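Nidogen-1 (Mus musculus, PDB 1GL4) is a sulfated glycoprotein of basement membranes that associates tightly with laminin and also binds collagen IV and perlecan. Local coordinates at residues A[24-29]-A[236-241]; A[192-197]-A[243-248]. One frame throughout, in Å; residues are numbered along the deposited sequence.

Overall arrangement
Both contacts involve the loop that runs from strand 221-232 to strand 248-261 of the G2 beta-barrel. In contact 1 its first part, 236-241, is tied by a disulfide to segment 24-29 of the EGF-like domain. In contact 2 its last part, 243-248, settles against the end of barrel strand 182-195. The centres of the two contacts lie about 18 Å apart, with a single residue between their segments along the loop, and contact 1 is the more remote, about 29 Å from the centre of the chain against 18 Å. Both are surface contacts, away from the zinc site and from the residues involved in perlecan binding.

Contact 1. Residues A[24-29]-A[236-241]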
# COMPACT_ATOMS: atom_id res chain seq x y z
N TYR A 24 -3.22 19.08 30.33
CA TYR A 24 -4.13 20.17 30.01
C TYR A 24 -5.27 20.17 31.01
O TYR A 24 -5.41 19.24 31.81
CB TYR A 24 -4.68 20.01 28.59
CG TYR A 24 -3.62 20.00 27.52
CD1 TYR A 24 -2.86 18.86 27.26
CD2 TYR A 24 -3.33 21.16 26.78
CE1 TYR A 24 -1.85 18.86 26.30
CE2 TYR A 24 -2.32 21.17 25.82
CZ TYR A 24 -1.59 20.02 25.58
OH TYR A 24 -0.58 20.02 24.64
N ALA A 25 -6.08 21.22 30.96
CA ALA A 25 -7.21 21.36 31.88
C ALA A 25 -8.00 20.07 32.04
O ALA A 25 -8.15 19.56 33.15
CB ALA A 25 -8.13 22.48 31.40
N THR A 26 -8.49 19.53 30.93
CA THR A 26 -9.30 18.32 30.95
C THR A 26 -8.55 17.00 30.83
O THR A 26 -9.11 15.93 31.10
CB THR A 26 -10.37 18.36 29.84
OG1 THR A 26 -9.74 18.65 28.59
CG2 THR A 26 -11.40 19.44 30.14
N GLY A 27 -7.29 17.05 30.41
CA GLY A 27 -6.53 15.83 30.27
C GLY A 27 -5.18 16.02 29.61
O GLY A 27 -4.71 17.15 29.46
N PHE A 28 -4.55 14.92 29.21
CA PHE A 28 -3.25 14.98 28.57
C PHE A 28 -3.30 14.47 27.13
O PHE A 28 -4.24 13.78 26.74
CB PHE A 28 -2.24 14.13 29.34
CG PHE A 28 -2.51 12.66 29.27
CD1 PHE A 28 -3.51 12.08 30.05
CD2 PHE A 28 -1.80 11.85 28.38
CE1 PHE A 28 -3.79 10.72 29.94
CE2 PHE A 28 -2.08 10.49 28.26
CZ PHE A 28 -3.08 9.92 29.04
N CYS A 29 -2.27 14.81 26.35
CA CYS A 29 -2.14 14.38 24.96
C CYS A 29 -0.69 14.01 24.69
O CYS A 29 0.23 14.51 25.35
CB CYS A 29 -2.57 15.50 23.99
SG CYS A 29 -4.33 15.95 24.05
N CYS A 236 -6.96 13.20 20.21
CA CYS A 236 -6.92 13.69 21.58
C CYS A 236 -7.84 14.90 21.73
O CYS A 236 -7.71 15.89 21.02
CB CYS A 236 -5.49 14.06 21.99
SG CYS A 236 -5.28 14.18 23.79
N ALA A 237 -8.79 14.79 22.66
CA ALA A 237 -9.78 15.84 22.89
C ALA A 237 -9.30 16.98 23.79
O ALA A 237 -10.11 17.78 24.28
CB ALA A 237 -11.05 15.24 23.46
N HIS A 238 -8.00 17.07 24.00
CA HIS A 238 -7.44 18.13 24.82
C HIS A 238 -6.53 18.96 23.93
O HIS A 238 -6.59 18.85 22.71
CB HIS A 238 -6.68 17.52 26.00
CG HIS A 238 -7.44 16.45 26.71
ND1 HIS A 238 -8.63 16.69 27.36
CD2 HIS A 238 -7.21 15.12 26.83
CE1 HIS A 238 -9.11 15.55 27.85
NE2 HIS A 238 -8.26 14.59 27.54
N ASP A 239 -5.69 19.80 24.53
CA ASP A 239 -4.79 20.64 23.75
C ASP A 239 -5.64 21.60 22.92
O ASP A 239 -5.69 21.50 21.69
CB ASP A 239 -3.91 19.78 22.83
CG ASP A 239 -2.83 20.59 22.14
OD1 ASP A 239 -3.16 21.58 21.46
OD2 ASP A 239 -1.64 20.22 22.28
N ASP A 240 -6.31 22.52 23.60
CA ASP A 240 -7.16 23.50 22.94
C ASP A 240 -6.42 24.21 21.82
O ASP A 240 -6.97 24.40 20.73
CB ASP A 240 -7.67 24.52 23.97
CG ASP A 240 -8.63 25.52 23.36
OD1 ASP A 240 -8.21 26.29 22.47
OD2 ASP A 240 -9.82 25.53 23.77
N ALA A 241 -5.18 24.61 22.09
CA ALA A 241 -4.36 25.29 21.10
C ALA A 241 -3.81 24.27 20.10
O ALA A 241 -2.60 24.06 20.01
CB ALA A 241 -3.22 26.03 21.78
O HOH W 1 -11.85 19.23 26.61
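A disulfide joins Cys29 to Cys236, the sulfurs 2.0 Å apart and the torsion about the S-S bond -90°, linking a strand of the EGF-like domain to the loop that leaves the G2 barrel. Beside it the imidazole of His238 reaches back over the turn 24-27. The Gly27 CA sits over the centre of this ring, 3.4 Å from its centroid, so that a CH-pi contact covers one face. At the ring's edge, His238 ND1 and Thr26 OG1 are hydrogen-bonded at 2.6 Å, either one able to donate. The threonine places OG1 between its own N and carbonyl carbon (chi1 52°), and there the hydroxyl also shares a water with the second segment: this water lies 3.0 Å from Thr26 OG1 and donates to Ala237 O. Gly27 N, though near His238 ND1, makes no hydrogen bond to it; its weak bond goes to Tyr24 O, within the turn. Cys29 SG stands at the imidazole edge, 3.4 Å from His238 CB.

Farther along, Tyr24 and Asp239 run side by side in the same direction. Asp239 CB lies over the phenol face, 3.9 Å from the ring centroid, while Tyr24 OH approaches Asp239 OD2 to 2.6 Å in a weak hydrogen bond that is not certain. Away from the loop, Phe28 turns to Cys8 and Asn11 of helix 8-11, and Cys29 keeps a backbone bond to Arg22 of the neighbouring strand. The chemistry is thus a covalent tether with a polar fringe: the disulfide ties the loop to the EGF-like domain, and the imidazole, its ND1 satisfied by Thr26 OG1 and one face covered by Gly27 CA, is probably restricted in its rotation.

Contact 2. Residues A[192-197]-A[243-248]; sequences YHYSSS and PALPST
Strand 182-195 and the loop segment 243-248 meet as antiparallel neighbours where the loop enters strand 248-261. His193 and Thr248 form a non-hydrogen-bonded pair, their CA atoms 4.6 Å apart. One residue on, Tyr194 N donates to Ser247 O at 2.9 Å with an N-H...O angle of 165°, although the donor stands 43° out of the carbonyl plane. The same Ser247 O receives a CA-H...O contact from His193 CA, and Thr248 CA makes another to Tyr192 O. Just before Ser247 the chain is still loop, and Pro246 O lies 3.5 Å from Tyr194 CB.

On the face carrying His193 and Thr248 the two side chains lie alongside, joined by a weak, long hydrogen bond of 3.3 Å between His193 ND1 and Thr248 OG1, whose direction is undecided. Tyr194 swings CG anti to its backbone N (chi1 167°), and the Tyr194 and Leu245 side chains cross at about a right angle. Leu245 CB lies over one face of the ring, 4.2 Å from its centroid, and Ser196 N lies above the opposite face, toward the rim. Tyr194 OH is hydrogen-bonded to Glu235 OE2, which also bonds Ser197 OG; a water donates to Tyr194 OH at 3.2 Å and weakly accepts from Leu245 N. An alanine in place of Tyr194 would probably leave the Leu245 side chain without the ring it rests on and Glu235 and the water without their phenol partner.

Between these two segments, then, backbone pairing gives way to the Tyr194 side chain, which brings an apolar face to Leu245 and a hydroxyl to a water and a carboxylate.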
# COMPACT_ATOMS: atom_id res chain seq x y z
N TYR A 192 -10.30 13.50 -0.04
CA TYR A 192 -10.61 12.98 1.28
C TYR A 192 -11.11 14.14 2.15
O TYR A 192 -10.36 15.06 2.45
CB TYR A 192 -9.37 12.33 1.91
CG TYR A 192 -9.00 10.99 1.29
CD1 TYR A 192 -8.50 10.91 -0.01
CD2 TYR A 192 -9.22 9.80 1.98
CE1 TYR A 192 -8.22 9.66 -0.61
CE2 TYR A 192 -8.95 8.55 1.40
CZ TYR A 192 -8.45 8.49 0.10
OH TYR A 192 -8.21 7.26 -0.48
N HIS A 193 -12.38 14.06 2.54
CA HIS A 193 -13.03 15.09 3.36
C HIS A 193 -12.98 14.76 4.85
O HIS A 193 -13.36 13.67 5.27
CB HIS A 193 -14.49 15.25 2.91
CG HIS A 193 -14.65 15.53 1.45
ND1 HIS A 193 -14.36 16.76 0.90
CD2 HIS A 193 -14.99 14.72 0.42
CE1 HIS A 193 -14.52 16.70 -0.42
NE2 HIS A 193 -14.90 15.47 -0.73
N TYR A 194 -12.52 15.73 5.65
CA TYR A 194 -12.41 15.56 7.10
C TYR A 194 -13.44 16.38 7.88
O TYR A 194 -13.72 17.53 7.53
CB TYR A 194 -11.01 15.97 7.58
CG TYR A 194 -10.91 16.11 9.09
CD1 TYR A 194 -10.78 14.99 9.91
CD2 TYR A 194 -11.02 17.36 9.70
CE1 TYR A 194 -10.77 15.10 11.30
CE2 TYR A 194 -11.02 17.49 11.09
CZ TYR A 194 -10.90 16.36 11.88
OH TYR A 194 -10.93 16.47 13.26
N SER A 195 -13.97 15.78 8.94
CA SER A 195 -14.95 16.43 9.81
C SER A 195 -15.15 15.66 11.12
O SER A 195 -15.61 14.52 11.12
CB SER A 195 -16.30 16.56 9.09
OG SER A 195 -17.29 17.08 9.97
N SER A 196 -14.78 16.30 12.22
CA SER A 196 -14.90 15.71 13.56
C SER A 196 -14.53 14.23 13.68
O SER A 196 -15.36 13.40 14.05
CB SER A 196 -16.32 15.94 14.09
OG SER A 196 -16.51 17.31 14.41
N SER A 197 -13.27 13.93 13.38
CA SER A 197 -12.73 12.58 13.47
C SER A 197 -13.31 11.57 12.49
O SER A 197 -13.29 10.36 12.75
CB SER A 197 -12.86 12.06 14.90
OG SER A 197 -12.22 12.94 15.80
N PRO A 243 -4.10 23.26 16.03
CA PRO A 243 -4.52 23.63 14.67
C PRO A 243 -5.44 22.58 14.05
O PRO A 243 -5.14 21.39 14.09
CB PRO A 243 -3.20 23.75 13.92
CG PRO A 243 -2.24 24.15 15.00
CD PRO A 243 -2.63 23.25 16.13
N ALA A 244 -6.54 23.02 13.47
CA ALA A 244 -7.49 22.11 12.85
C ALA A 244 -6.96 21.53 11.54
O ALA A 244 -6.24 22.20 10.80
CB ALA A 244 -8.81 22.83 12.58
N LEU A 245 -7.30 20.27 11.27
CA LEU A 245 -6.88 19.62 10.04
C LEU A 245 -7.64 20.22 8.86
O LEU A 245 -8.75 20.73 9.03
CB LEU A 245 -7.16 18.11 10.11
CG LEU A 245 -6.23 17.27 10.98
CD1 LEU A 245 -6.76 15.85 11.08
CD2 LEU A 245 -4.83 17.29 10.39
N PRO A 246 -7.06 20.16 7.65
CA PRO A 246 -7.74 20.71 6.48
C PRO A 246 -9.07 20.00 6.27
O PRO A 246 -9.18 18.80 6.54
CB PRO A 246 -6.76 20.43 5.34
CG PRO A 246 -5.43 20.44 6.04
CD PRO A 246 -5.72 19.66 7.29
N SER A 247 -10.08 20.73 5.82
CA SER A 247 -11.39 20.14 5.59
C SER A 247 -11.37 19.20 4.38
O SER A 247 -12.18 18.28 4.29
CB SER A 247 -12.45 21.23 5.41
OG SER A 247 -12.02 22.23 4.50
N THR A 248 -10.43 19.43 3.47
CA THR A 248 -10.30 18.60 2.27
C THR A 248 -8.83 18.46 1.87
O THR A 248 -8.10 19.45 1.80
CB THR A 248 -11.06 19.20 1.07
OG1 THR A 248 -12.43 19.39 1.43
CG2 THR A 248 -10.98 18.25 -0.13
O HOH W 2 -8.71 18.66 13.85